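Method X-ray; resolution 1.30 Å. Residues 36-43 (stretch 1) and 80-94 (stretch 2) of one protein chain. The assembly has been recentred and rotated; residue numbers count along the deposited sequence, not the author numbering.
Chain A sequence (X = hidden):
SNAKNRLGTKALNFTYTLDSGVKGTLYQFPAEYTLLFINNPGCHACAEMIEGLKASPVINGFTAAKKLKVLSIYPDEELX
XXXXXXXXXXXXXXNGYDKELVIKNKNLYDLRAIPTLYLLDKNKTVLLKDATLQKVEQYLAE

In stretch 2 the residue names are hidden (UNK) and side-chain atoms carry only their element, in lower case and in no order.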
# COMPACT_ATOMS: atom_id res chain seq x y z
N LEU A 36 -2.74 1.00 -2.03
CA LEU A 36 -2.03 -0.07 -1.40
C LEU A 36 -0.59 -0.09 -1.91
O LEU A 36 -0.35 -0.17 -3.10
CB LEU A 36 -2.73 -1.41 -1.74
CG LEU A 36 -2.07 -2.68 -1.21
CD1 LEU A 36 -2.09 -2.70 0.31
CD2 LEU A 36 -2.78 -3.90 -1.73
N PHE A 37 0.33 0.06 -0.97
CA PHE A 37 1.74 0.23 -1.23
C PHE A 37 2.51 -0.93 -0.62
O PHE A 37 2.77 -0.93 0.57
CB PHE A 37 2.15 1.61 -0.71
CG PHE A 37 3.64 1.91 -0.70
CD1 PHE A 37 4.56 1.32 -1.57
CD2 PHE A 37 4.11 2.89 0.16
CE1 PHE A 37 5.89 1.66 -1.50
CE2 PHE A 37 5.44 3.22 0.22
CZ PHE A 37 6.33 2.62 -0.63
N ILE A 38 2.86 -1.93 -1.44
CA ILE A 38 3.59 -3.12 -0.96
C ILE A 38 5.05 -2.80 -1.03
O ILE A 38 5.55 -2.44 -2.08
CB ILE A 38 3.24 -4.36 -1.78
CG1 ILE A 38 1.74 -4.54 -1.96
CG2 ILE A 38 3.91 -5.57 -1.16
CD1 ILE A 38 1.31 -5.69 -2.88
N ASN A 39 5.76 -2.89 0.09
CA ASN A 39 7.12 -2.31 0.18
C ASN A 39 7.99 -3.25 0.97
O ASN A 39 7.51 -4.05 1.79
CB ASN A 39 7.03 -0.96 0.85
CG ASN A 39 6.55 -1.05 2.25
OD1 ASN A 39 5.34 -0.93 2.56
ND2 ASN A 39 7.44 -1.33 3.12
N ASN A 40 9.28 -3.17 0.74
CA ASN A 40 10.25 -3.78 1.65
C ASN A 40 11.21 -2.68 1.72
O ASN A 40 11.91 -2.40 0.75
CB ASN A 40 10.90 -5.08 1.10
CG ASN A 40 11.86 -5.66 2.09
OD1 ASN A 40 12.56 -4.91 2.77
ND2 ASN A 40 11.89 -6.99 2.21
N PRO A 41 11.18 -1.97 2.83
CA PRO A 41 11.93 -0.72 2.84
C PRO A 41 13.43 -0.94 3.00
O PRO A 41 14.19 0.03 3.02
CB PRO A 41 11.37 0.04 4.03
CG PRO A 41 10.28 -0.79 4.63
CD PRO A 41 10.36 -2.15 4.05
N GLY A 42 13.90 -2.19 3.09
CA GLY A 42 15.29 -2.45 2.78
C GLY A 42 15.75 -2.29 1.31
O GLY A 42 16.54 -3.13 0.85
N CYS A 43 15.28 -1.23 0.58
CA CYS A 43 15.73 -0.96 -0.83
C CYS A 43 15.53 0.47 -1.38
O CYS A 43 14.67 1.26 -0.90
CB CYS A 43 15.16 -1.99 -1.82
SG CYS A 43 13.70 -1.47 -2.86
N UNK A 80 12.32 -6.42 12.54
CA UNK A 80 13.15 -5.43 13.21
C UNK A 80 13.61 -4.29 12.26
O UNK A 80 13.66 -3.13 12.64
c UNK A 80 13.87 -6.85 15.22
c UNK A 80 14.33 -6.14 13.94
o UNK A 80 12.67 -6.79 15.54
o UNK A 80 14.70 -7.44 15.96
N UNK A 81 13.94 -4.66 11.05
CA UNK A 81 14.32 -3.69 10.02
C UNK A 81 13.17 -2.83 9.53
O UNK A 81 13.36 -1.63 9.30
c UNK A 81 14.89 -4.43 8.83
o UNK A 81 16.29 -5.50 6.83
c UNK A 81 15.60 -3.50 7.86
c UNK A 81 16.27 -4.25 6.73
o UNK A 81 16.76 -3.60 5.75
N UNK A 82 12.01 -3.44 9.28
CA UNK A 82 10.79 -2.65 9.09
C UNK A 82 10.60 -1.69 10.25
O UNK A 82 10.33 -0.50 10.04
c UNK A 82 8.35 -2.74 8.71
c UNK A 82 5.30 -1.05 9.62
c UNK A 82 7.41 -2.31 9.68
c UNK A 82 6.18 -1.88 11.71
c UNK A 82 7.27 -2.48 11.06
c UNK A 82 6.41 -1.62 8.97
n UNK A 82 6.78 -1.56 7.65
c UNK A 82 9.60 -3.53 8.97
c UNK A 82 7.92 -2.29 7.50
c UNK A 82 5.20 -1.21 10.97
N UNK A 83 10.75 -2.17 11.49
CA UNK A 83 10.60 -1.28 12.64
C UNK A 83 11.67 -0.18 12.57
O UNK A 83 11.39 0.95 12.94
c UNK A 83 9.26 -2.82 14.13
c UNK A 83 8.88 -3.22 15.56
n UNK A 83 6.37 -2.95 16.21
c UNK A 83 10.60 -2.07 13.97
c UNK A 83 7.45 -3.82 15.61
N UNK A 84 12.83 -0.53 12.01
CA UNK A 84 13.92 0.42 11.77
C UNK A 84 13.55 1.49 10.75
O UNK A 84 13.97 2.63 10.89
n UNK A 84 19.93 0.16 9.50
c UNK A 84 17.55 -0.11 10.31
c UNK A 84 15.19 -0.30 11.28
c UNK A 84 18.60 0.82 9.69
c UNK A 84 16.24 0.62 10.61
N UNK A 85 12.84 1.09 9.68
CA UNK A 85 12.48 2.02 8.60
C UNK A 85 11.09 2.65 8.76
O UNK A 85 10.69 3.48 7.92
c UNK A 85 12.54 1.30 7.24
c UNK A 85 15.87 0.20 6.36
n UNK A 85 14.71 0.05 6.96
n UNK A 85 15.87 1.35 5.71
c UNK A 85 14.66 1.97 5.91
c UNK A 85 13.92 1.16 6.70
N UNK A 86 10.37 2.32 9.82
CA UNK A 86 8.95 2.72 9.88
C UNK A 86 8.70 4.23 9.90
O UNK A 86 7.65 4.69 9.44
c UNK A 86 7.77 1.83 13.50
c UNK A 86 8.43 2.62 12.34
n UNK A 86 7.85 2.66 14.70
n UNK A 86 6.06 4.06 14.14
n UNK A 86 7.24 4.39 16.10
c UNK A 86 7.05 3.70 14.97
c UNK A 86 8.20 2.05 11.03
N UNK A 87 9.61 5.01 10.48
CA UNK A 87 9.43 6.44 10.43
C UNK A 87 9.78 7.08 9.11
O UNK A 87 9.52 8.28 8.95
c UNK A 87 9.56 6.75 12.91
c UNK A 87 10.15 7.14 11.59
n UNK A 87 8.36 7.24 13.21
o UNK A 87 10.17 6.00 13.63
N UNK A 88 10.23 6.30 8.13
CA UNK A 88 10.44 6.79 6.78
C UNK A 88 9.11 7.12 6.10
O UNK A 88 9.05 7.97 5.20
o UNK A 88 13.03 6.12 7.28
o UNK A 88 13.13 4.52 5.75
c UNK A 88 12.54 5.44 6.35
c UNK A 88 11.14 5.74 5.90
N UNK A 89 8.06 6.42 6.50
CA UNK A 89 6.74 6.59 5.94
C UNK A 89 6.11 7.85 6.51
O UNK A 89 6.41 8.25 7.62
c UNK A 89 6.07 3.78 4.37
c UNK A 89 7.63 2.07 5.79
c UNK A 89 7.31 1.77 4.47
c UNK A 89 5.86 5.38 6.30
c UNK A 89 7.14 3.23 6.39
c UNK A 89 6.53 2.59 3.77
c UNK A 89 6.33 4.08 5.69
N UNK A 90 5.25 8.50 5.76
CA UNK A 90 4.48 9.58 6.33
C UNK A 90 3.63 9.09 7.48
O UNK A 90 3.00 8.04 7.39
c UNK A 90 3.61 10.25 5.25
N UNK A 91 3.55 9.89 8.56
CA UNK A 91 2.77 9.48 9.73
C UNK A 91 1.28 9.29 9.43
O UNK A 91 0.60 8.46 10.04
n UNK A 91 3.57 15.03 12.32
c UNK A 91 2.28 11.85 10.64
c UNK A 91 2.94 10.50 10.90
c UNK A 91 2.91 14.23 11.27
c UNK A 91 2.48 12.86 11.80
N UNK A 92 0.79 10.06 8.46
CA UNK A 92 -0.60 10.00 8.06
C UNK A 92 -0.97 8.66 7.42
O UNK A 92 -2.12 8.23 7.48
c UNK A 92 0.61 12.91 8.03
c UNK A 92 -0.83 12.52 7.72
o UNK A 92 0.81 13.79 8.90
o UNK A 92 1.53 12.35 7.40
c UNK A 92 -0.93 11.14 7.10
N UNK A 93 0.01 8.00 6.79
CA UNK A 93 -0.26 6.74 6.13
C UNK A 93 -0.51 5.66 7.20
O UNK A 93 -0.10 5.84 8.36
c UNK A 93 1.30 7.34 4.20
c UNK A 93 3.61 6.46 3.41
c UNK A 93 4.58 7.91 1.73
c UNK A 93 4.63 6.76 2.55
c UNK A 93 2.50 7.31 3.44
c UNK A 93 0.60 8.44 3.79
c UNK A 93 2.47 8.43 2.58
n UNK A 93 1.31 9.09 2.82
c UNK A 93 0.91 6.33 5.25
c UNK A 93 3.54 8.75 1.73
N UNK A 94 -1.14 4.57 6.78
CA UNK A 94 -1.35 3.42 7.65
C UNK A 94 -0.28 2.40 7.26
O UNK A 94 -0.28 1.91 6.15
o UNK A 94 -3.70 3.93 7.80
c UNK A 94 -2.96 1.67 8.42
c UNK A 94 -2.75 2.89 7.49

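Position 80 carries two carbons, the second bearing two oxygens: Asp80, a short acid on the solvent side of a helix and out of reach of stretch 1. Position 81 has three carbons, the last with two oxygens, hence Glu81. Its extended chain brings OE2 to 3.5 Å from CA of Gly42; a CB on that glycine would clash with this oxygen, so the bare backbone suits the spot.

At 82, one carbon leads into fused five- and six-membered rings of eight carbons and one nitrogen, which defines Trp82. CA-to-CB points sideways, yet the large ring system still reaches stretch 1, with CD1 4.0 Å from CG of Pro41. Positions 83 and 84 each have four carbons in a row ending in nitrogen, so they are Lys83 and Lys84; both lie clear of stretch 1, and the second is exposed, as suits a long charged chain.

Position 85 shows one carbon and a five-membered ring of three carbons and two nitrogens: His85. Its CB lies 3.6 Å from CB of Pro41, and the carbonyl O of Pro41 sits over one ring face, 3.4 Å from NE2, at an angle too poor for a hydrogen bond. The other nitrogen, ND1, donates to O of Glu81 at 3.2 Å, tying the ring to its own helix.

Position 86, three carbons, a nitrogen and a carbon with two more nitrogens, is Arg86, whose CA-to-CB bond points away from stretch 1. Position 87, two carbons, the second with one oxygen and one nitrogen, is the exposed Asn87. Position 88, two carbons and two terminal oxygens, is Asp88, whose CA-to-CB bond points toward stretch 1, though its side chain makes no close contact.

Position 89 has one carbon and a six-carbon ring, and no oxygen: Phe89. Its edge meets three residues: CE1 is 3.8 Å from CE2 of Phe37, CZ lies 3.9 Å from CG of Pro41, and the edge also lies against the Asn39 side chain. A flat apolar ring fits this buried place.

A single carbon makes position 90 Ala90, which opens a type I turn. Position 91, four carbons in a row ending in nitrogen, is Lys91; position 92, three carbons, the third with two oxygens, is Glu92; both are exposed. Position 93, one carbon, then fused five- and six-membered rings of eight carbons and one nitrogen, is Trp93, whose CZ3 approaches the edge of the Phe37 ring, 4.3 Å from CE2. Position 94, a carbon bearing one oxygen and one carbon, is Thr94, out of reach.

No hydrogen bond crosses the interface. Packing holds it: Pro41 nestles among Trp82, His85 and Phe89, while Phe37 meets Phe89 and Trp93.

Stretch 2 (80-94) DEWKKHRNDFAKEWT
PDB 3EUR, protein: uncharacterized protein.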